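Local coordinates for prevent host death protein (Enterobacteria phage P1, PDB 3HS2), which neutralises the cognate Doc toxin, blocking its phosphorylation of host EF-Tu, and represses transcription as a DNA-binding homodimer, at the interface of chains A and B. Coordinates in Å, arbitrary orientation; residue numbers count along the deposited sequence, not the author numbering. Chains: chain A/B, Prevent host death protein.

Contact 1: the interface of chains A and B. Residues chain A 47, 50-51, 54; chain B 47, 50-51, 54.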
ATOM      1  N   TYR A  47       9.986  -0.055   5.863  1.00 35.79           N
ATOM      2  CA  TYR A  47       9.623  -1.090   4.903  1.00 34.89           C
ATOM      3  C   TYR A  47      10.705  -1.277   3.845  1.00 36.59           C
ATOM      4  O   TYR A  47      11.098  -2.401   3.540  1.00 40.17           O
ATOM      5  CB  TYR A  47       8.288  -0.774   4.221  1.00 37.09           C
ATOM      6  CG  TYR A  47       7.069  -0.952   5.099  1.00 39.47           C
ATOM      7  CD1 TYR A  47       7.155  -1.589   6.330  1.00 34.54           C
ATOM      8  CD2 TYR A  47       5.826  -0.505   4.682  1.00 45.43           C
ATOM      9  CE1 TYR A  47       6.037  -1.754   7.129  1.00 40.47           C
ATOM     10  CE2 TYR A  47       4.703  -0.671   5.470  1.00 42.32           C
ATOM     11  CZ  TYR A  47       4.812  -1.296   6.693  1.00 45.53           C
ATOM     12  OH  TYR A  47       3.692  -1.459   7.478  1.00 51.69           O
ATOM     13  N   ALA A  50      13.948  -2.674   5.319  1.00 40.30           N
ATOM     14  CA  ALA A  50      13.820  -4.114   5.482  1.00 42.73           C
ATOM     15  C   ALA A  50      13.871  -4.842   4.140  1.00 40.41           C
ATOM     16  O   ALA A  50      14.260  -6.005   4.077  1.00 53.42           O
ATOM     17  CB  ALA A  50      12.539  -4.445   6.218  1.00 39.05           C
ATOM     18  N   ALA A  51      13.476  -4.161   3.070  1.00 40.60           N
ATOM     19  CA  ALA A  51      13.557  -4.747   1.733  1.00 44.18           C
ATOM     20  C   ALA A  51      14.994  -4.735   1.221  1.00 47.63           C
ATOM     21  O   ALA A  51      15.487  -5.737   0.705  1.00 59.14           O
ATOM     22  CB  ALA A  51      12.639  -4.014   0.766  1.00 44.91           C
ATOM     23  N   ALA A  54      17.115  -7.291   3.150  1.00 66.39           N
ATOM     24  CA  ALA A  54      16.792  -8.655   2.755  1.00 60.25           C
ATOM     25  C   ALA A  54      17.703  -9.098   1.615  1.00 73.81           C
ATOM     26  O   ALA A  54      18.240 -10.207   1.628  1.00 72.86           O
ATOM     27  CB  ALA A  54      15.333  -8.755   2.343  1.00 54.90           C
TER
ATOM     28  N   TYR B  47       7.368  -2.948  -1.832  1.00 32.63           N
ATOM     29  CA  TYR B  47       8.244  -2.754  -0.680  1.00 40.32           C
ATOM     30  C   TYR B  47       7.681  -3.421   0.566  1.00 31.40           C
ATOM     31  O   TYR B  47       8.409  -4.053   1.329  1.00 36.06           O
ATOM     32  CB  TYR B  47       8.430  -1.263  -0.399  1.00 33.61           C
ATOM     33  CG  TYR B  47       9.235  -0.517  -1.435  1.00 33.16           C
ATOM     34  CD1 TYR B  47       9.598  -1.118  -2.633  1.00 41.16           C
ATOM     35  CD2 TYR B  47       9.605   0.803  -1.228  1.00 35.92           C
ATOM     36  CE1 TYR B  47      10.328  -0.429  -3.583  1.00 44.69           C
ATOM     37  CE2 TYR B  47      10.330   1.499  -2.171  1.00 32.65           C
ATOM     38  CZ  TYR B  47      10.690   0.880  -3.346  1.00 43.76           C
ATOM     39  OH  TYR B  47      11.412   1.576  -4.285  1.00 54.93           O
ATOM     40  N   ALA B  50       8.096  -7.232   0.285  1.00 36.42           N
ATOM     41  CA  ALA B  50       9.483  -7.634   0.487  1.00 38.61           C
ATOM     42  C   ALA B  50       9.912  -7.466   1.941  1.00 41.72           C
ATOM     43  O   ALA B  50      10.776  -8.191   2.427  1.00 52.27           O
ATOM     44  CB  ALA B  50      10.405  -6.855  -0.434  1.00 38.42           C
ATOM     45  N   ALA B  51       9.308  -6.506   2.632  1.00 44.49           N
ATOM     46  CA  ALA B  51       9.606  -6.289   4.041  1.00 44.79           C
ATOM     47  C   ALA B  51       8.985  -7.398   4.880  1.00 42.85           C
ATOM     48  O   ALA B  51       9.626  -7.951   5.772  1.00 37.33           O
ATOM     49  CB  ALA B  51       9.097  -4.929   4.490  1.00 48.23           C
ATOM     50  N   ALA B  54      10.671 -10.826   4.582  1.00 44.53           N
ATOM     51  CA  ALA B  54      11.916 -10.894   5.337  1.00 48.83           C
ATOM     52  C   ALA B  54      11.653 -11.019   6.834  1.00 60.87           C
ATOM     53  O   ALA B  54      12.255 -11.853   7.507  1.00 60.52           O
ATOM     54  CB  ALA B  54      12.777  -9.675   5.047  1.00 42.07           C
TER
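The paired helices 41-55 of the dimer, one from each chain, meet through A:Ala50, A:Ala51 and A:Ala54 and the same three alanines of chain B. The helices run in the same general direction, inclined to each other by roughly 50°, and the contacting positions, 47, 50, 51 and 54, follow the three- and four-residue spacing that keeps one stripe of a helix turned towards its partner. At the middle of the stripe the methyls lie flank to flank: A:Ala51 CB lies 3.8 Å from B:Ala50 CB, and in the twin contact A:Ala50 CB is 3.9 Å from B:Ala51 CB. One turn further on, the two copies of Ala54 face each other across the two-fold axis, with A:Ala54 CB and B:Ala54 CB 3.8 Å apart. Since a methyl is all that either helix puts between the backbones here, the axes come very close; the CA atoms of A:Ala51 and B:Ala51 are separated by 4.8 Å.

Towards the start of the stripe a methyl meets main chain. B:Ala51 CB comes within 3.4 Å of A:Tyr47 O, the backbone carbonyl oxygen, and within 3.9 Å of A:Tyr47 CA. The symmetry is slightly relaxed at this point, as A:Ala51 CB stands 4.3 Å from B:Tyr47 O. In A:Tyr47 CG is anti to the carbonyl carbon (chi1 -73°), which swings the ring back towards the start of the helix and leaves the carbonyl side for the alanine methyl.

No hydrogen bond or salt bridge joins the helices in this patch, so its fit rests on apolar packing and the match of shapes. About 209 Å² of protein surface is hidden, a modest amount. The pairing ties the last helices of this truncated construct together and thereby supports the homodimer.

Contact 2: the interface of chains A and B. Residues chain A 6, 9-10, 28, 30, 36; chain B 13-14, 17-18, 38.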
ATOM      1  N   PHE A   6      -9.749  11.441  -5.212  1.00 22.16           N
ATOM      2  CA  PHE A   6      -8.960  12.660  -5.232  1.00 28.56           C
ATOM      3  C   PHE A   6      -9.659  13.833  -4.551  1.00 37.85           C
ATOM      4  O   PHE A   6      -9.084  14.475  -3.674  1.00 31.65           O
ATOM      5  CB  PHE A   6      -8.599  13.036  -6.663  1.00 29.11           C
ATOM      6  CG  PHE A   6      -7.834  14.316  -6.768  1.00 35.30           C
ATOM      7  CD1 PHE A   6      -6.483  14.348  -6.483  1.00 33.07           C
ATOM      8  CD2 PHE A   6      -8.463  15.487  -7.143  1.00 28.91           C
ATOM      9  CE1 PHE A   6      -5.771  15.521  -6.576  1.00 30.14           C
ATOM     10  CE2 PHE A   6      -7.754  16.666  -7.238  1.00 38.70           C
ATOM     11  CZ  PHE A   6      -6.407  16.681  -6.955  1.00 26.73           C
ATOM     12  N   ALA A   9      -9.552  13.506  -0.886  1.00 41.26           N
ATOM     13  CA  ALA A   9      -8.208  13.669  -0.350  1.00 38.24           C
ATOM     14  C   ALA A   9      -7.869  15.146  -0.198  1.00 41.23           C
ATOM     15  O   ALA A   9      -7.342  15.570   0.828  1.00 36.38           O
ATOM     16  CB  ALA A   9      -7.195  12.984  -1.260  1.00 35.71           C
ATOM     17  N   ARG A  10      -8.181  15.925  -1.228  1.00 30.96           N
ATOM     18  CA  ARG A  10      -7.816  17.335  -1.266  1.00 37.99           C
ATOM     19  C   ARG A  10      -8.616  18.179  -0.271  1.00 42.94           C
ATOM     20  O   ARG A  10      -8.112  19.173   0.251  1.00 42.46           O
ATOM     21  CB  ARG A  10      -7.977  17.885  -2.686  1.00 33.12           C
ATOM     22  CG  ARG A  10      -7.297  19.217  -2.919  1.00 40.92           C
ATOM     23  N   ILE A  28      -5.164   6.726  -2.369  1.00 29.52           N
ATOM     24  CA  ILE A  28      -5.814   7.795  -3.098  1.00 28.87           C
ATOM     25  C   ILE A  28      -6.032   7.325  -4.528  1.00 36.95           C
ATOM     26  O   ILE A  28      -5.088   6.940  -5.210  1.00 34.74           O
ATOM     27  CB  ILE A  28      -4.959   9.069  -3.098  1.00 37.55           C
ATOM     28  CG1 ILE A  28      -4.686   9.523  -1.663  1.00 40.27           C
ATOM     29  CG2 ILE A  28      -5.644  10.167  -3.892  1.00 35.52           C
ATOM     30  CD1 ILE A  28      -3.792  10.731  -1.569  1.00 52.09           C
ATOM     31  N   ARG A  30      -7.661   7.998  -8.486  1.00 40.58           N
ATOM     32  CA  ARG A  30      -7.949   9.058  -9.440  1.00 36.66           C
ATOM     33  C   ARG A  30      -8.551   8.469 -10.707  1.00 33.97           C
ATOM     34  O   ARG A  30      -8.151   7.392 -11.146  1.00 33.11           O
ATOM     35  CB  ARG A  30      -6.678   9.837  -9.777  1.00 38.36           C
ATOM     36  CG  ARG A  30      -6.267  10.832  -8.714  1.00 45.18           C
ATOM     37  CD  ARG A  30      -5.350  11.897  -9.289  1.00 45.77           C
ATOM     38  NE  ARG A  30      -4.068  11.348  -9.714  1.00 42.36           N
ATOM     39  CZ  ARG A  30      -3.174  12.017 -10.436  1.00 40.98           C
ATOM     40  NH1 ARG A  30      -3.424  13.262 -10.825  1.00 38.42           N
ATOM     41  NH2 ARG A  30      -2.033  11.440 -10.776  1.00 38.02           N
ATOM     42  N   ALA A  36      -2.343   6.151  -5.727  1.00 36.64           N
ATOM     43  CA  ALA A  36      -1.208   6.478  -4.884  1.00 37.40           C
ATOM     44  C   ALA A  36      -1.505   6.040  -3.459  1.00 29.40           C
ATOM     45  O   ALA A  36      -2.662   5.833  -3.092  1.00 35.40           O
ATOM     46  CB  ALA A  36      -0.928   7.974  -4.931  1.00 30.51           C
TER
ATOM     47  N   LEU B  13      -2.022  19.436  -5.061  1.00 28.03           N
ATOM     48  CA  LEU B  13      -2.162  17.987  -4.929  1.00 25.41           C
ATOM     49  C   LEU B  13      -2.132  17.247  -6.264  1.00 34.18           C
ATOM     50  O   LEU B  13      -1.523  16.184  -6.378  1.00 29.48           O
ATOM     51  CB  LEU B  13      -3.421  17.623  -4.136  1.00 27.46           C
ATOM     52  CG  LEU B  13      -3.486  16.172  -3.652  1.00 28.71           C
ATOM     53  CD1 LEU B  13      -2.231  15.805  -2.876  1.00 32.74           C
ATOM     54  CD2 LEU B  13      -4.728  15.913  -2.816  1.00 29.67           C
ATOM     55  N   SER B  14      -2.779  17.810  -7.278  1.00 37.03           N
ATOM     56  CA  SER B  14      -2.847  17.155  -8.579  1.00 36.16           C
ATOM     57  C   SER B  14      -1.462  16.915  -9.189  1.00 35.04           C
ATOM     58  O   SER B  14      -1.131  15.790  -9.565  1.00 42.09           O
ATOM     59  CB  SER B  14      -3.726  17.956  -9.539  1.00 41.00           C
ATOM     60  OG  SER B  14      -4.076  17.177 -10.663  1.00 39.02           O
ATOM     61  N   LEU B  17       0.618  14.324  -7.347  1.00 28.00           N
ATOM     62  CA  LEU B  17       0.238  12.961  -7.696  1.00 28.20           C
ATOM     63  C   LEU B  17       0.785  12.571  -9.070  1.00 35.17           C
ATOM     64  O   LEU B  17       1.158  11.420  -9.296  1.00 33.57           O
ATOM     65  CB  LEU B  17      -1.286  12.802  -7.658  1.00 26.80           C
ATOM     66  CG  LEU B  17      -1.945  12.856  -6.277  1.00 36.67           C
ATOM     67  CD1 LEU B  17      -3.440  12.645  -6.373  1.00 31.97           C
ATOM     68  CD2 LEU B  17      -1.333  11.813  -5.382  1.00 38.89           C
ATOM     69  N   ASN B  18       0.830  13.534  -9.982  1.00 32.46           N
ATOM     70  CA  ASN B  18       1.440  13.312 -11.285  1.00 36.59           C
ATOM     71  C   ASN B  18       2.925  12.993 -11.145  1.00 30.90           C
ATOM     72  O   ASN B  18       3.445  12.115 -11.830  1.00 29.65           O
ATOM     73  CB  ASN B  18       1.231  14.524 -12.192  1.00 27.07           C
ATOM     74  CG  ASN B  18      -0.221  14.690 -12.621  1.00 29.94           C
ATOM     75  OD1 ASN B  18      -1.032  13.772 -12.488  1.00 37.27           O
ATOM     76  ND2 ASN B  18      -0.550  15.864 -13.139  1.00 32.50           N
ATOM     77  N   ILE B  38       4.094  10.081   0.163  1.00 29.95           N
ATOM     78  CA  ILE B  38       3.166   9.589  -0.844  1.00 30.18           C
ATOM     79  C   ILE B  38       3.913   8.948  -2.006  1.00 31.84           C
ATOM     80  O   ILE B  38       4.812   9.552  -2.591  1.00 32.20           O
ATOM     81  CB  ILE B  38       2.212  10.691  -1.334  1.00 34.77           C
ATOM     82  CG1 ILE B  38       1.674  10.342  -2.719  1.00 35.47           C
ATOM     83  CG2 ILE B  38       2.908  12.039  -1.345  1.00 36.02           C
ATOM     84  CD1 ILE B  38       0.288  10.842  -2.946  1.00 51.03           C
TER
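A:Arg30 reaches across the dimer interface to B:Leu17 and B:Asn18 on helix 13-21, which packs against strands 26-29 and 36-40 and helix 6-11 of chain A. From CB, the arginine chain runs alongside B:Leu17 in the opposite sense. Its CG lies near the CD1 methyl of that leucine, and A:Arg30 CD approaches B:Leu17 CD1 to 3.6 Å. The chain turns about CG-CD (chi3 -66°), which keeps NE near B:Leu17 CD1 and carries the guanidinium across the leucine. There B:Leu17 CB sits 3.4 Å from A:Arg30 CZ, over the centre of one face. At the tip both terminal nitrogens grip one atom, the side-chain carbonyl oxygen of B:Asn18: A:Arg30 NH1 donates to B:Asn18 OD1 at 3.0 Å, and A:Arg30 NH2 donates to B:Asn18 OD1 at 3.1 Å. The oxygen lies nearly in the guanidinium plane, but both donors come from one face of the amide, NH1 well above the carbonyl plane and NH2 less tilted.

Beside the arginine, A:Phe6 inserts its ring, with CG anti to the backbone N (chi1 178°). Ring atom A:Phe6 CD1 touches B:Leu17 CD1 at 3.5 Å, CE1 meets B:Leu13 CG, and CZ faces B:Ser14. The other leucine branch, B:Leu17 CD2, turns to A:Ala36 CB, 3.9 Å away. The methyl A:Ala36 CB also receives B:Ile38 CD1, at 3.7 Å.

Contact 1 and contact 2 lie about 25 Å apart, measured between the centres of their C-alpha atoms, and belong to the same two-fold interface. They share no residue, but the chain joins them directly: in both chains the strand ending at residue 40, which contributes to contact 2, runs into helix 41-55, which forms contact 1. Contact 2 occurs twice, with the chains exchanged, whereas contact 1 straddles the axis. Residues 6-38 interlock through larger side chains and hydrogen bonds, while helices 41-55 add a small pairing built mostly from methyl groups, without hydrogen bonds, and together they hold the homodimer at two separated levels.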